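Local atomic coordinates of aminoglycoside N(3)-acetyltransferase (PDB entry 7LAP), a protein that probably inactivates aminoglycoside antibiotics by catalysing transfer of an acetyl group from acetyl-CoA to their 3-amino group. Residues G130-R135 with A150-H155; T72-V77 with A146-L151; G39-F44 with V171-R176; G80-P85 with A114-G119; E98-H103 with R217-F222. One frame throughout, in Å; residues are numbered along the deposited sequence.

Contacts 1, 2 and 3 gather round one mixed sheet. Contacts 2 and 3 have centres about 8 Å apart and meet through neighbouring strands 74-78 and 41-46, while contacts 1 and 2 share A150 and L151 of helix 148-152. L151 also touches T41 and L173 of contact 3. R133 of contact 1 reaches G80 of contact 4, whose loops lie across the chain's centre from contact 3. P85 then packs on V100 and W219 of contact 5, about 35 Å from contact 3 between centres. Contacts 4 and 5 both touch the second subunit. A bound tartrate, probably from crystallisation, lies about 3 Å from the A146 side chain, and one lies about 3 Å from that of H116.

Contact 1: G130-R135 with A150-H155; sequences GAVRSR and ALMDAH
S134 and H155 meet through a short hydrogen bond, 2.7 Å from S134 OG to H155 ND1, with the serine at the edge of the imidazole. CG of H155 stands anti to its own backbone N (chi1 -159°), which sets CG on the side of the serine. Beside this pair, R135 takes hold of the H155 carbonyl side-on: NE lies 2.8 Å from H155 O and NH2 3.1 Å from the same oxygen. The oxygen lies almost in the guanidinium plane, although both nitrogens approach it from one side of its carbonyl plane. An extended chain from CG to NE gives arginine the reach for this double grip, and A154 CA rests over one face of the guanidinium.

At the other end the contact is apolar. V132 CG1 lies 3.6 Å from M152 CB, the two side chains sliding past each other in opposite directions, and M152 then bends away toward the sheet. Strand 132-133 is an outermost strand of the mixed sheet; it pairs antiparallel with strand 141-145, which leads into helix 148-152, so the contact brings the end of that helix back against the edge strand.

A water sits between the helix end and R135. It donates to M152 O at 2.6 Å and accepts from R135 N and H155 N, joining both backbones. Further out, S134 OG also bonds to L141 N and H155 NE2 to P160 O, giving both side chains a second partner. R135 has a cation-pi partner in W157, and P166 of the next helix packs on both M152 and H155.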
# COMPACT_ATOMS: atom_id res chain seq x y z
N GLY B 130 -1.08 9.56 14.79
CA GLY B 130 0.04 10.24 15.41
C GLY B 130 1.38 10.15 14.68
O GLY B 130 2.34 10.81 15.12
N ALA B 131 1.50 9.36 13.61
CA ALA B 131 2.79 9.29 12.90
C ALA B 131 3.07 10.61 12.21
O ALA B 131 2.15 11.35 11.85
CB ALA B 131 2.79 8.16 11.85
N VAL B 132 4.35 10.92 12.02
CA VAL B 132 4.76 12.19 11.41
C VAL B 132 5.63 11.88 10.20
O VAL B 132 6.59 11.11 10.30
CB VAL B 132 5.55 13.06 12.41
CG1 VAL B 132 6.03 14.38 11.74
CG2 VAL B 132 4.71 13.35 13.67
N ARG B 133 5.31 12.49 9.06
CA ARG B 133 6.06 12.23 7.83
C ARG B 133 6.82 13.48 7.44
O ARG B 133 6.26 14.58 7.47
CB ARG B 133 5.13 11.83 6.70
CG ARG B 133 5.95 11.25 5.58
CD ARG B 133 5.33 11.45 4.29
NE ARG B 133 5.83 10.57 3.23
CZ ARG B 133 5.00 10.07 2.33
NH1 ARG B 133 3.72 10.35 2.44
NH2 ARG B 133 5.46 9.31 1.35
N SER B 134 8.10 13.34 7.07
CA SER B 134 8.88 14.54 6.79
C SER B 134 8.49 15.13 5.43
O SER B 134 7.80 14.50 4.63
CB SER B 134 10.39 14.26 6.89
OG SER B 134 10.94 13.70 5.71
N ARG B 135 8.90 16.36 5.19
CA ARG B 135 8.31 17.12 4.09
C ARG B 135 9.02 16.90 2.77
O ARG B 135 8.56 17.41 1.74
CB ARG B 135 8.31 18.61 4.45
CG ARG B 135 9.70 19.19 4.54
CD ARG B 135 9.74 20.68 4.98
NE ARG B 135 11.09 21.21 4.84
CZ ARG B 135 11.42 22.50 4.89
NH1 ARG B 135 10.49 23.44 5.09
NH2 ARG B 135 12.69 22.86 4.72
N ALA B 150 10.38 16.36 16.43
CA ALA B 150 11.69 16.97 16.24
C ALA B 150 12.55 16.19 15.24
O ALA B 150 13.35 16.78 14.51
CB ALA B 150 12.42 17.09 17.58
N LEU B 151 12.40 14.86 15.19
CA LEU B 151 13.18 14.10 14.23
C LEU B 151 12.79 14.44 12.79
O LEU B 151 13.66 14.55 11.91
CB LEU B 151 13.00 12.59 14.46
CG LEU B 151 13.82 11.96 15.59
CD1 LEU B 151 13.33 10.55 15.87
CD2 LEU B 151 15.30 11.99 15.28
N MET B 152 11.49 14.61 12.53
CA MET B 152 10.99 14.82 11.17
C MET B 152 10.93 16.28 10.76
O MET B 152 10.75 16.57 9.57
CB MET B 152 9.60 14.22 11.05
CG MET B 152 9.57 12.68 11.31
SD MET B 152 10.50 11.75 10.07
CE MET B 152 12.05 11.40 10.93
N ASP B 153 11.03 17.18 11.72
CA ASP B 153 10.68 18.59 11.51
C ASP B 153 11.58 19.23 10.46
O ASP B 153 12.79 19.00 10.46
CB ASP B 153 10.80 19.36 12.83
CG ASP B 153 10.34 20.81 12.69
OD1 ASP B 153 9.17 21.01 12.31
OD2 ASP B 153 11.13 21.74 12.98
N ALA B 154 10.98 20.01 9.58
CA ALA B 154 11.72 20.86 8.64
C ALA B 154 12.84 20.11 7.93
O ALA B 154 14.00 20.50 7.99
CB ALA B 154 12.28 22.09 9.38
N HIS B 155 12.50 19.01 7.25
CA HIS B 155 13.50 18.28 6.48
C HIS B 155 14.21 19.23 5.50
O HIS B 155 13.54 19.88 4.68
CB HIS B 155 12.84 17.15 5.71
CG HIS B 155 13.78 16.06 5.29
ND1 HIS B 155 13.44 14.73 5.35
CD2 HIS B 155 15.04 16.11 4.78
CE1 HIS B 155 14.45 13.99 4.89
NE2 HIS B 155 15.43 14.80 4.54
O HOH W 1 9.83 17.83 7.45

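Contact 2: T72-V77 with A146-L151; sequences TGTLLV and ASAPAL
The peptide carbonyl of G73 receives A146 N from above its plane, 39° out, at 3.0 Å from G73 O and with a nearly straight N-H...O angle of 167°. The T72 carbonyl beside it meets A146 CB, 3.4 Å from T72 O; a residue as small as alanine suits so close an approach. Strand 74-78 belongs to the mixed sheet and runs antiparallel to strand 141-145, and the G73-A146 bond carries that pairing one step past the strand before the chain turns into helix 148-152.

T74 serves both the polar and the apolar side of the turn. With chi1 at -53°, OG1 sits beside its own backbone N and accepts S147 N at 2.8 Å, just where the helix starts. Water 2 joins T74 OG1 to T72 O and S147 OG. The methyl CG2, anti to the backbone N, meets L151 CD1 tip to tip and lies near A148.

Deeper in, L76 and L151 cross at about a right angle, and T41 of the adjoining strand touches both leucines. Their nearest atoms are L76 CD1 and L151 CD1, modelled 3.3 Å apart, a carbon pair so short that its exact spacing is doubtful.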
# COMPACT_ATOMS: atom_id res chain seq x y z
N THR B 72 8.31 6.37 25.67
CA THR B 72 9.35 7.38 25.49
C THR B 72 10.24 7.11 24.28
O THR B 72 11.08 7.95 23.96
CB THR B 72 10.23 7.47 26.74
OG1 THR B 72 10.95 6.24 26.88
CG2 THR B 72 9.41 7.71 28.01
N GLY B 73 10.08 5.97 23.61
CA GLY B 73 10.87 5.66 22.43
C GLY B 73 10.19 6.11 21.15
O GLY B 73 9.07 6.62 21.13
N THR B 74 10.88 5.87 20.03
CA THR B 74 10.43 6.37 18.74
C THR B 74 10.83 5.37 17.67
O THR B 74 11.92 4.81 17.73
CB THR B 74 11.05 7.74 18.43
OG1 THR B 74 10.81 8.63 19.52
CG2 THR B 74 10.42 8.36 17.15
N LEU B 75 9.95 5.17 16.68
CA LEU B 75 10.23 4.35 15.51
C LEU B 75 10.38 5.26 14.30
O LEU B 75 9.66 6.24 14.17
CB LEU B 75 9.11 3.34 15.21
CG LEU B 75 8.56 2.53 16.39
CD1 LEU B 75 7.49 1.55 15.88
CD2 LEU B 75 9.71 1.82 17.10
N LEU B 76 11.27 4.92 13.38
CA LEU B 76 11.51 5.65 12.16
C LEU B 76 11.62 4.75 10.94
O LEU B 76 12.15 3.68 11.03
CB LEU B 76 12.86 6.33 12.24
CG LEU B 76 13.06 7.79 12.54
CD1 LEU B 76 13.15 7.85 14.04
CD2 LEU B 76 14.33 8.31 11.94
N VAL B 77 11.16 5.21 9.79
CA VAL B 77 11.28 4.44 8.55
C VAL B 77 11.65 5.39 7.43
O VAL B 77 11.50 6.61 7.54
CB VAL B 77 10.00 3.69 8.16
CG1 VAL B 77 9.63 2.59 9.22
CG2 VAL B 77 8.88 4.67 7.98
N ALA B 146 7.82 9.33 20.74
CA ALA B 146 8.01 10.51 21.57
C ALA B 146 8.83 11.58 20.87
O ALA B 146 8.59 12.77 21.05
CB ALA B 146 8.67 10.10 22.89
N SER B 147 9.83 11.20 20.08
CA SER B 147 10.72 12.18 19.45
C SER B 147 10.34 12.44 18.00
O SER B 147 11.08 13.13 17.28
CB SER B 147 12.16 11.68 19.53
OG SER B 147 12.53 11.51 20.87
N ALA B 148 9.20 11.92 17.56
CA ALA B 148 8.88 11.96 16.13
C ALA B 148 8.79 13.38 15.57
O ALA B 148 9.31 13.59 14.47
CB ALA B 148 7.60 11.16 15.87
N PRO B 149 8.19 14.38 16.25
CA PRO B 149 8.13 15.72 15.63
C PRO B 149 9.50 16.37 15.43
O PRO B 149 9.76 16.90 14.35
CB PRO B 149 7.25 16.53 16.61
CG PRO B 149 6.44 15.46 17.36
CD PRO B 149 7.44 14.33 17.52
N ALA B 150 10.38 16.36 16.43
CA ALA B 150 11.69 16.97 16.24
C ALA B 150 12.55 16.19 15.24
O ALA B 150 13.35 16.78 14.51
CB ALA B 150 12.42 17.09 17.58
N LEU B 151 12.40 14.86 15.19
CA LEU B 151 13.18 14.10 14.23
C LEU B 151 12.79 14.44 12.79
O LEU B 151 13.66 14.55 11.91
CB LEU B 151 13.00 12.59 14.46
CG LEU B 151 13.82 11.96 15.59
CD1 LEU B 151 13.33 10.55 15.87
CD2 LEU B 151 15.30 11.99 15.28
O HOH W 2 12.47 8.79 21.65

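Contact 3: G39-F44 with V171-R176; sequences GDTVMF and VALGGR
L173 brings CD2 to within 4.0 Å of T41 OG1, the two side chains crossing at about a right angle. At G174 the chain takes positive phi in a Schellman motif, a backbone shape glycine adopts easily. Its carbonyl is linked to the strand through water 3, which donates to G174 O and to D40 OD1 and accepts from T41 N. G175 has no side chain, and its CA lies just 3.2 Å from T41 O.

This turn leads helix 166-172 into strand 176-180, which lies parallel to strand 41-46 in the middle of the mixed sheet. R176 opens the pairing in the usual parallel way, bonding to the residues just before and just after V42: R176 N gives to T41 O at 2.7 Å, and M43 N gives to R176 O at 2.9 Å.

The arginine side chain bends at chi3 (70°), which sets NE, and the guanidinium meets D40 with its edge. A salt bridge joins R176 NH1 to D40 OD2 at 2.9 Å, on the syn side of the carboxylate, whose plane is turned 75° from the guanidinium. Second partners hold both groups: R176 NE pairs with D272, R176 NH1 also bonds G35 O, and D40 OD2 accepts V37 N.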
# COMPACT_ATOMS: atom_id res chain seq x y z
N GLY B 39 12.92 3.37 25.54
CA GLY B 39 13.49 4.66 25.30
C GLY B 39 14.28 4.77 24.02
O GLY B 39 14.64 5.89 23.65
N ASP B 40 14.57 3.66 23.34
CA ASP B 40 15.37 3.71 22.12
C ASP B 40 14.63 4.48 21.03
O ASP B 40 13.40 4.41 20.91
CB ASP B 40 15.68 2.29 21.61
CG ASP B 40 16.96 1.71 22.18
OD1 ASP B 40 17.76 2.51 22.70
OD2 ASP B 40 17.17 0.47 22.11
N THR B 41 15.39 5.14 20.16
CA THR B 41 14.89 5.57 18.86
C THR B 41 15.48 4.63 17.81
O THR B 41 16.70 4.50 17.72
CB THR B 41 15.26 7.03 18.58
OG1 THR B 41 14.54 7.87 19.49
CG2 THR B 41 14.84 7.44 17.20
N VAL B 42 14.62 3.95 17.04
CA VAL B 42 15.14 2.95 16.12
C VAL B 42 14.55 3.16 14.73
O VAL B 42 13.32 3.14 14.56
CB VAL B 42 14.90 1.50 16.60
CG1 VAL B 42 13.46 1.25 16.91
CG2 VAL B 42 15.37 0.48 15.53
N MET B 43 15.42 3.36 13.75
CA MET B 43 15.04 3.32 12.34
C MET B 43 15.09 1.87 11.85
O MET B 43 16.07 1.17 12.08
CB MET B 43 16.01 4.19 11.55
CG MET B 43 15.76 4.21 10.07
SD MET B 43 16.82 5.45 9.30
CE MET B 43 15.89 5.65 7.77
N PHE B 44 14.04 1.41 11.18
CA PHE B 44 14.01 -0.01 10.88
C PHE B 44 13.60 -0.24 9.43
O PHE B 44 12.78 0.49 8.87
CB PHE B 44 13.12 -0.76 11.88
CG PHE B 44 11.64 -0.50 11.77
CD1 PHE B 44 11.08 0.67 12.25
CD2 PHE B 44 10.81 -1.46 11.22
CE1 PHE B 44 9.70 0.89 12.14
CE2 PHE B 44 9.45 -1.26 11.11
CZ PHE B 44 8.89 -0.07 11.56
N VAL B 171 21.43 10.21 14.66
CA VAL B 171 22.76 9.99 15.22
C VAL B 171 22.93 10.76 16.53
O VAL B 171 23.43 10.22 17.52
CB VAL B 171 23.83 10.39 14.18
CG1 VAL B 171 25.21 10.52 14.84
CG2 VAL B 171 23.86 9.38 13.05
N ALA B 172 22.48 12.02 16.56
CA ALA B 172 22.74 12.89 17.71
C ALA B 172 21.95 12.45 18.94
O ALA B 172 22.40 12.66 20.07
CB ALA B 172 22.41 14.34 17.37
N LEU B 173 20.77 11.88 18.73
CA LEU B 173 19.92 11.27 19.74
C LEU B 173 20.46 9.95 20.29
O LEU B 173 19.90 9.43 21.27
CB LEU B 173 18.56 11.01 19.10
CG LEU B 173 17.25 11.09 19.84
CD1 LEU B 173 17.34 12.18 20.91
CD2 LEU B 173 16.17 11.41 18.84
N GLY B 174 21.50 9.37 19.70
CA GLY B 174 21.92 8.04 20.09
C GLY B 174 20.98 6.96 19.60
O GLY B 174 20.81 5.94 20.27
N GLY B 175 20.37 7.16 18.44
CA GLY B 175 19.41 6.23 17.90
C GLY B 175 20.07 4.97 17.36
O GLY B 175 21.28 4.78 17.39
N ARG B 176 19.22 4.05 16.89
CA ARG B 176 19.66 2.75 16.42
C ARG B 176 19.09 2.49 15.03
O ARG B 176 18.15 3.17 14.59
CB ARG B 176 19.22 1.66 17.41
CG ARG B 176 19.50 2.23 18.80
CD ARG B 176 19.43 1.29 19.87
NE ARG B 176 20.53 0.36 19.79
CZ ARG B 176 20.64 -0.67 20.63
NH1 ARG B 176 19.69 -0.83 21.55
NH2 ARG B 176 21.65 -1.51 20.53
O HOH W 3 18.16 4.84 20.96

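Contact 4: G80-P85 with A114-G119; sequences GWNDAP and AEHANG
N82 lays its amide over one face of the H116 imidazole, the two planes stacked just 16° apart. N82 OD1 hovers over the rim of the ring, 3.2 Å from H116 CG, while ND2 lies nearly over the middle of the ring, closest to NE2. The same oxygen accepts H116 N at 2.8 Å, the donor standing above the amide plane. CG of N82 is anti to its backbone N (chi1 -163°), which carries CG toward the facing loop. Asparagine suits the site because one compact flat group can both stack on a ring and accept a backbone N-H. N82 CB also lies against the A114 carbonyl, 3.2 Å from A114 O, and a weak bond from ND2 to D83 OD1 steadies the other end of the amide.

The two segments are loops: residues 80-85 follow strand 74-78 and form a type I beta turn from W81 to A84, and residues 114-119 pass through a short 3-10 turn before helix 120-126. E115 reaches back from the second loop, its chain bent at chi2, and OE2 takes a weak bond from W81 N at 3.4 Å.

G80 gives that carboxylate its space. A beta carbon would run into E115 OE2, and the positive phi (65°) also favours glycine. Its carbonyl O sits 3.6 Å from A114 CA and accepts R133 NH2. Beyond the loops lies the subunit interface: R120 of the second subunit packs on N82 and forms a salt bridge with D83 OD2.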
# COMPACT_ATOMS: atom_id res chain seq x y z
N GLY B 80 10.15 7.98 1.15
CA GLY B 80 10.21 8.44 -0.24
C GLY B 80 8.81 8.63 -0.81
O GLY B 80 7.82 8.67 -0.10
N TRP B 81 8.76 8.74 -2.13
CA TRP B 81 7.52 9.07 -2.86
C TRP B 81 7.43 8.17 -4.10
O TRP B 81 8.21 8.34 -5.04
CB TRP B 81 7.50 10.53 -3.27
CG TRP B 81 6.28 11.00 -3.97
CD1 TRP B 81 5.05 10.36 -4.03
CD2 TRP B 81 6.15 12.20 -4.75
NE1 TRP B 81 4.18 11.09 -4.81
CE2 TRP B 81 4.83 12.23 -5.25
CE3 TRP B 81 7.02 13.27 -5.04
CZ2 TRP B 81 4.35 13.29 -6.03
CZ3 TRP B 81 6.55 14.32 -5.84
CH2 TRP B 81 5.23 14.32 -6.33
N ASN B 82 6.47 7.23 -4.09
CA ASN B 82 6.39 6.26 -5.19
C ASN B 82 6.07 6.91 -6.52
O ASN B 82 6.53 6.45 -7.56
CB ASN B 82 5.33 5.19 -4.92
CG ASN B 82 5.52 3.98 -5.81
OD1 ASN B 82 6.46 3.21 -5.62
ND2 ASN B 82 4.67 3.84 -6.81
N ASP B 83 5.26 7.96 -6.51
CA ASP B 83 4.75 8.51 -7.76
C ASP B 83 5.36 9.88 -8.08
O ASP B 83 4.70 10.73 -8.68
CB ASP B 83 3.23 8.57 -7.68
CG ASP B 83 2.66 7.20 -7.39
OD1 ASP B 83 2.92 6.32 -8.21
OD2 ASP B 83 2.06 6.96 -6.32
N ALA B 84 6.61 10.10 -7.66
CA ALA B 84 7.32 11.32 -8.03
C ALA B 84 7.58 11.34 -9.53
O ALA B 84 7.69 10.29 -10.15
CB ALA B 84 8.65 11.38 -7.29
N PRO B 85 7.67 12.52 -10.14
CA PRO B 85 8.15 12.58 -11.52
C PRO B 85 9.57 12.05 -11.58
O PRO B 85 10.35 12.25 -10.64
CB PRO B 85 8.08 14.08 -11.87
CG PRO B 85 8.24 14.77 -10.56
CD PRO B 85 7.50 13.87 -9.57
N ALA B 114 4.50 5.95 -0.03
CA ALA B 114 5.90 5.62 0.05
C ALA B 114 6.31 4.80 -1.17
O ALA B 114 5.47 4.28 -1.90
CB ALA B 114 6.21 4.83 1.32
N GLU B 115 7.62 4.75 -1.41
CA GLU B 115 8.14 3.94 -2.50
C GLU B 115 7.79 2.48 -2.28
O GLU B 115 8.00 1.95 -1.18
CB GLU B 115 9.65 4.12 -2.62
CG GLU B 115 10.06 5.11 -3.72
CD GLU B 115 11.34 5.87 -3.42
OE1 GLU B 115 12.34 5.23 -3.04
OE2 GLU B 115 11.36 7.11 -3.58
N HIS B 116 7.30 1.81 -3.33
CA HIS B 116 6.87 0.42 -3.20
C HIS B 116 8.02 -0.50 -2.82
O HIS B 116 7.81 -1.51 -2.12
CB HIS B 116 6.23 -0.05 -4.49
CG HIS B 116 4.91 0.58 -4.76
ND1 HIS B 116 4.32 1.49 -3.90
CD2 HIS B 116 4.05 0.44 -5.80
CE1 HIS B 116 3.16 1.88 -4.39
NE2 HIS B 116 2.97 1.25 -5.54
N ALA B 117 9.23 -0.18 -3.25
CA ALA B 117 10.37 -1.03 -2.93
C ALA B 117 10.63 -1.10 -1.43
O ALA B 117 11.26 -2.05 -0.97
CB ALA B 117 11.61 -0.52 -3.65
N ASN B 118 10.19 -0.12 -0.64
CA ASN B 118 10.40 -0.23 0.80
C ASN B 118 9.42 -1.19 1.48
O ASN B 118 9.60 -1.50 2.67
CB ASN B 118 10.34 1.16 1.44
CG ASN B 118 11.46 2.06 0.93
OD1 ASN B 118 12.48 1.56 0.45
ND2 ASN B 118 11.25 3.36 0.99
N GLY B 119 8.45 -1.72 0.75
CA GLY B 119 7.59 -2.76 1.28
C GLY B 119 6.47 -2.16 2.11
O GLY B 119 6.31 -0.95 2.21

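Contact 5: E98-H103 with R217-F222; sequences EAVRAH and RVWRTF
The C-terminal turn of helix 94-103 meets a beta hairpin here, where strand 216-225 presents R217 and W219 from one face. The segment axes approach to 9.9 Å, at an angle of 123° between their directions, so side chains rather than backbones bridge the gap. Both reach the same atom, R101 O. W219 NE1 lies 3.1 Å from R101 O, in the carbonyl plane and on a lone pair, though the oxygen is tilted from the indole plane. R217 NH2 comes to R101 O at 3.0 Å from above that carbonyl plane, and its N-H is nearly straight on the oxygen (165°). NH1 adds a weak bond to it at 3.4 Å. The R217 chain is extended from CG to NE, which gives it the span to reach the helix, and its NH2 also bonds H104 O just past the helix end.

The indole wedges its outer edge against the helix. W219 CZ2 stands 3.5 Å from V100 O, and W219 CH2 touches V100 CG1 at 4.1 Å, the two side chains crossing at about a right angle. R101 places its guanidinium over the six-membered ring, but CZ is 5.6 Å from the ring centroid, at most a weak cation-pi attraction; its firmer partner is E208 of the hairpin's other strand. F89 and P210 also meet the indole, while P21 of the second subunit packs on V100.

Helix-end carbonyls lack the next turn's N-H groups and carry the negative end of the helix dipole, which may favour a cationic arginine. Here the C-terminal end of helix 94-103 is met at R101 O by side-chain donors from the hairpin strand.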
# COMPACT_ATOMS: atom_id res chain seq x y z
N GLU B 98 6.05 18.89 -20.77
CA GLU B 98 5.13 19.98 -20.46
C GLU B 98 3.90 19.48 -19.71
O GLU B 98 3.40 20.14 -18.79
CB GLU B 98 4.71 20.70 -21.74
CG GLU B 98 3.75 21.86 -21.51
CD GLU B 98 4.19 22.82 -20.39
OE1 GLU B 98 5.41 23.03 -20.20
OE2 GLU B 98 3.29 23.35 -19.69
N ALA B 99 3.37 18.31 -20.11
CA ALA B 99 2.26 17.72 -19.38
C ALA B 99 2.64 17.43 -17.93
O ALA B 99 1.87 17.71 -17.01
CB ALA B 99 1.81 16.43 -20.07
N VAL B 100 3.84 16.88 -17.72
CA VAL B 100 4.32 16.63 -16.36
C VAL B 100 4.42 17.94 -15.58
O VAL B 100 3.93 18.04 -14.45
CB VAL B 100 5.68 15.89 -16.40
CG1 VAL B 100 6.30 15.80 -15.02
CG2 VAL B 100 5.49 14.53 -17.01
N ARG B 101 5.05 18.96 -16.17
CA ARG B 101 5.25 20.22 -15.47
C ARG B 101 3.92 20.92 -15.17
O ARG B 101 3.79 21.60 -14.15
CB ARG B 101 6.13 21.16 -16.30
CG ARG B 101 7.59 20.88 -16.17
CD ARG B 101 8.39 22.17 -16.06
NE ARG B 101 9.69 21.91 -15.44
CZ ARG B 101 10.67 21.21 -16.01
NH1 ARG B 101 10.50 20.69 -17.23
NH2 ARG B 101 11.81 21.02 -15.37
N ALA B 102 2.95 20.80 -16.08
CA ALA B 102 1.67 21.44 -15.86
C ALA B 102 0.75 20.64 -14.94
O ALA B 102 -0.07 21.22 -14.23
CB ALA B 102 0.97 21.67 -17.21
N HIS B 103 0.86 19.31 -14.91
CA HIS B 103 -0.19 18.50 -14.28
C HIS B 103 0.27 17.52 -13.21
O HIS B 103 -0.60 16.95 -12.53
CB HIS B 103 -0.97 17.72 -15.35
CG HIS B 103 -1.58 18.60 -16.39
ND1 HIS B 103 -2.54 19.55 -16.09
CD2 HIS B 103 -1.32 18.73 -17.71
CE1 HIS B 103 -2.86 20.21 -17.19
NE2 HIS B 103 -2.14 19.73 -18.19
N ARG B 217 0.89 24.88 -5.28
CA ARG B 217 1.86 23.96 -5.85
C ARG B 217 2.92 24.74 -6.61
O ARG B 217 2.60 25.55 -7.47
CB ARG B 217 1.16 22.95 -6.77
CG ARG B 217 1.99 22.34 -7.89
CD ARG B 217 0.99 21.68 -8.84
NE ARG B 217 1.58 20.76 -9.81
CZ ARG B 217 2.15 21.14 -10.95
NH1 ARG B 217 2.22 22.44 -11.24
NH2 ARG B 217 2.65 20.24 -11.79
N VAL B 218 4.17 24.48 -6.28
CA VAL B 218 5.30 25.11 -6.95
C VAL B 218 6.34 24.03 -7.19
O VAL B 218 6.50 23.10 -6.40
CB VAL B 218 5.90 26.27 -6.12
CG1 VAL B 218 4.85 27.31 -5.78
CG2 VAL B 218 6.52 25.72 -4.86
N TRP B 219 7.06 24.17 -8.31
CA TRP B 219 8.22 23.34 -8.56
C TRP B 219 9.41 23.89 -7.79
O TRP B 219 9.49 25.08 -7.50
CB TRP B 219 8.53 23.28 -10.06
CG TRP B 219 7.55 22.41 -10.77
CD1 TRP B 219 6.29 22.75 -11.16
CD2 TRP B 219 7.71 21.02 -11.10
NE1 TRP B 219 5.66 21.68 -11.73
CE2 TRP B 219 6.51 20.60 -11.71
CE3 TRP B 219 8.75 20.10 -10.96
CZ2 TRP B 219 6.33 19.28 -12.19
CZ3 TRP B 219 8.57 18.80 -11.42
CH2 TRP B 219 7.36 18.40 -12.03
N ARG B 220 10.32 22.99 -7.41
CA ARG B 220 11.55 23.37 -6.73
C ARG B 220 12.68 22.51 -7.28
O ARG B 220 12.48 21.35 -7.62
CB ARG B 220 11.45 23.19 -5.20
CG ARG B 220 12.57 23.87 -4.44
CD ARG B 220 12.40 23.86 -2.93
NE ARG B 220 13.48 24.61 -2.27
CZ ARG B 220 14.78 24.28 -2.30
NH1 ARG B 220 15.21 23.16 -2.90
NH2 ARG B 220 15.67 25.06 -1.68
N THR B 221 13.87 23.10 -7.38
CA THR B 221 15.07 22.38 -7.76
C THR B 221 15.79 21.92 -6.49
O THR B 221 15.91 22.69 -5.53
CB THR B 221 16.00 23.27 -8.60
OG1 THR B 221 15.38 23.52 -9.86
CG2 THR B 221 17.33 22.60 -8.83
N PHE B 222 16.26 20.68 -6.49
CA PHE B 222 16.87 20.05 -5.34
C PHE B 222 18.26 19.57 -5.69
O PHE B 222 18.50 19.08 -6.81
CB PHE B 222 16.05 18.84 -4.85
CG PHE B 222 14.68 19.21 -4.39
CD1 PHE B 222 13.63 19.27 -5.29
CD2 PHE B 222 14.46 19.54 -3.05
CE1 PHE B 222 12.36 19.62 -4.87
CE2 PHE B 222 13.18 19.90 -2.62
CZ PHE B 222 12.12 19.94 -3.54